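Local coordinates for protein copper induced nitroreductase D (Lactococcus lactis, PDB 4BN9) that binds flavin mononucleotide and probably works as an FMN-dependent oxidoreductase of the nitroreductase family, at residues Ala64-Ala69 / Asn153-Glu158. Residues are numbered along the deposited sequence; the frame is centred on the assembly and turned at random.
Sequences APELKA and NPLIDE
Two carboxylates, those of E66 and E158, meet across this contact from opposite directions: OE2 of E66 lies 2.9 Å from OE2 of E158, and their planes are 39° apart. These like charges come close with no hydrogen bond between them, which could raise the affinity of one acid for a proton. Within 153-158 the same E158 OE2 is 2.7 Å from the backbone O of L155. The E158 chain is folded back to that spot, with CG between the backbone N and the carbonyl carbon (chi1 69°) and a further bend at chi2. E66, by contrast, runs extended beyond CG (chi2 -177°), which carries OE1 across the gap to 3.2 Å from I156 CA and 3.3 Å from I156 CG2.

Residues P154 to D157 of 153-158 form a type I beta turn, closed by the hydrogen bond from D157 N to P154 O (3.2 Å); the N153-P154 peptide bond is cis. In this nitroreductase-family domain the turn links the FMN-binding Q150 and H151 to helix 157-163, and the contact sets it against helix 52-71 near the surface.

Apolar contact is carried by the two leucines, which cross at about a right angle, L67 CD1 being 3.8 Å from L155 CD2. That same L155 methyl also reaches the backbone O of E66 at 3.8 Å. Beyond the pair, L67 packs on L88 of helix 87-92, whereas I156 rests on L172 of strand 170-181.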
loop_
_atom_site.group_PDB
_atom_site.type_symbol
_atom_site.label_atom_id
_atom_site.label_comp_id
_atom_site.label_asym_id
_atom_site.label_seq_id
_atom_site.Cartn_x
_atom_site.Cartn_y
_atom_site.Cartn_z
ATOM N N ALA A 64 2.012 14.019 -23.412
ATOM C CA ALA A 64 2.340 13.709 -24.803
ATOM C C ALA A 64 3.578 14.459 -25.300
ATOM O O ALA A 64 4.533 13.832 -25.755
ATOM C CB ALA A 64 1.141 13.971 -25.717
ATOM N N PRO A 65 3.575 15.801 -25.214
ATOM C CA PRO A 65 4.737 16.537 -25.723
ATOM C C PRO A 65 6.042 16.136 -25.042
ATOM O O PRO A 65 7.033 15.902 -25.727
ATOM C CB PRO A 65 4.402 17.998 -25.397
ATOM C CG PRO A 65 2.929 18.033 -25.253
ATOM C CD PRO A 65 2.553 16.710 -24.666
ATOM N N GLU A 66 6.041 16.060 -23.715
ATOM C CA GLU A 66 7.254 15.728 -22.974
ATOM C C GLU A 66 7.708 14.305 -23.273
ATOM O O GLU A 66 8.889 13.979 -23.146
ATOM C CB GLU A 66 7.032 15.906 -21.472
ATOM C CG GLU A 66 6.857 17.354 -21.051
ATOM C CD GLU A 66 6.721 17.510 -19.554
ATOM O OE1 GLU A 66 6.475 16.495 -18.872
ATOM O OE2 GLU A 66 6.865 18.645 -19.055
ATOM N N LEU A 67 6.763 13.460 -23.667
ATOM C CA LEU A 67 7.073 12.090 -24.038
ATOM C C LEU A 67 7.726 12.082 -25.417
ATOM O O LEU A 67 8.785 11.488 -25.609
ATOM C CB LEU A 67 5.797 11.247 -24.043
ATOM C CG LEU A 67 5.910 9.774 -23.651
ATOM C CD1 LEU A 67 6.616 9.604 -22.315
ATOM C CD2 LEU A 67 4.522 9.151 -23.598
ATOM N N LYS A 68 7.092 12.763 -26.368
ATOM C CA LYS A 68 7.614 12.861 -27.729
ATOM C C LYS A 68 8.901 13.680 -27.779
ATOM O O LYS A 68 9.860 13.308 -28.453
ATOM C CB LYS A 68 6.564 13.484 -28.652
ATOM C CG LYS A 68 7.135 14.077 -29.929
ATOM C CD LYS A 68 6.166 13.938 -31.091
ATOM C CE LYS A 68 6.547 14.851 -32.245
ATOM N NZ LYS A 68 7.998 14.777 -32.575
ATOM N N ALA A 69 8.912 14.794 -27.057
ATOM C CA ALA A 69 10.081 15.664 -26.996
ATOM C C ALA A 69 11.199 15.031 -26.169
ATOM O O ALA A 69 12.229 15.658 -25.919
ATOM C CB ALA A 69 9.695 17.021 -26.423
ATOM N N ASN A 153 6.059 9.878 -13.819
ATOM C CA ASN A 153 7.026 10.526 -12.948
ATOM C C ASN A 153 8.369 9.841 -13.149
ATOM O O ASN A 153 8.413 8.637 -13.397
ATOM C CB ASN A 153 6.589 10.405 -11.490
ATOM C CG ASN A 153 6.308 8.967 -11.084
ATOM O OD1 ASN A 153 5.237 8.429 -11.371
ATOM N ND2 ASN A 153 7.270 8.339 -10.415
ATOM N N PRO A 154 9.473 10.594 -13.042
ATOM C CA PRO A 154 9.551 12.017 -12.701
ATOM C C PRO A 154 9.462 12.950 -13.910
ATOM O O PRO A 154 9.568 14.165 -13.744
ATOM C CB PRO A 154 10.941 12.129 -12.080
ATOM C CG PRO A 154 11.750 11.143 -12.854
ATOM C CD PRO A 154 10.815 9.996 -13.171
ATOM N N LEU A 155 9.271 12.393 -15.103
ATOM C CA LEU A 155 9.286 13.185 -16.330
ATOM C C LEU A 155 8.376 14.411 -16.276
ATOM O O LEU A 155 8.790 15.507 -16.642
ATOM C CB LEU A 155 8.889 12.322 -17.529
ATOM C CG LEU A 155 8.731 13.079 -18.852
ATOM C CD1 LEU A 155 10.079 13.568 -19.362
ATOM C CD2 LEU A 155 8.039 12.214 -19.894
ATOM N N ILE A 156 7.137 14.223 -15.826
ATOM C CA ILE A 156 6.130 15.282 -15.898
ATOM C C ILE A 156 6.004 16.095 -14.609
ATOM O O ILE A 156 5.201 17.025 -14.538
ATOM C CB ILE A 156 4.739 14.709 -16.253
ATOM C CG1 ILE A 156 4.233 13.788 -15.139
ATOM C CG2 ILE A 156 4.793 13.957 -17.576
ATOM C CD1 ILE A 156 2.770 13.419 -15.270
ATOM N N ASP A 157 6.799 15.745 -13.602
ATOM C CA ASP A 157 6.743 16.408 -12.301
ATOM C C ASP A 157 6.702 17.931 -12.417
ATOM O O ASP A 157 5.741 18.571 -11.994
ATOM C CB ASP A 157 7.954 16.004 -11.457
ATOM C CG ASP A 157 7.907 14.551 -11.031
ATOM O OD1 ASP A 157 7.073 13.799 -11.575
ATOM O OD2 ASP A 157 8.710 14.161 -10.156
ATOM N N GLU A 158 7.761 18.499 -12.981
ATOM C CA GLU A 158 7.918 19.950 -13.068
ATOM C C GLU A 158 6.725 20.661 -13.707
ATOM O O GLU A 158 6.233 21.652 -13.171
ATOM C CB GLU A 158 9.206 20.300 -13.827
ATOM C CG GLU A 158 9.192 19.968 -15.319
ATOM C CD GLU A 158 9.015 18.483 -15.599
ATOM O OE1 GLU A 158 9.519 17.656 -14.808
ATOM O OE2 GLU A 158 8.374 18.143 -16.617
#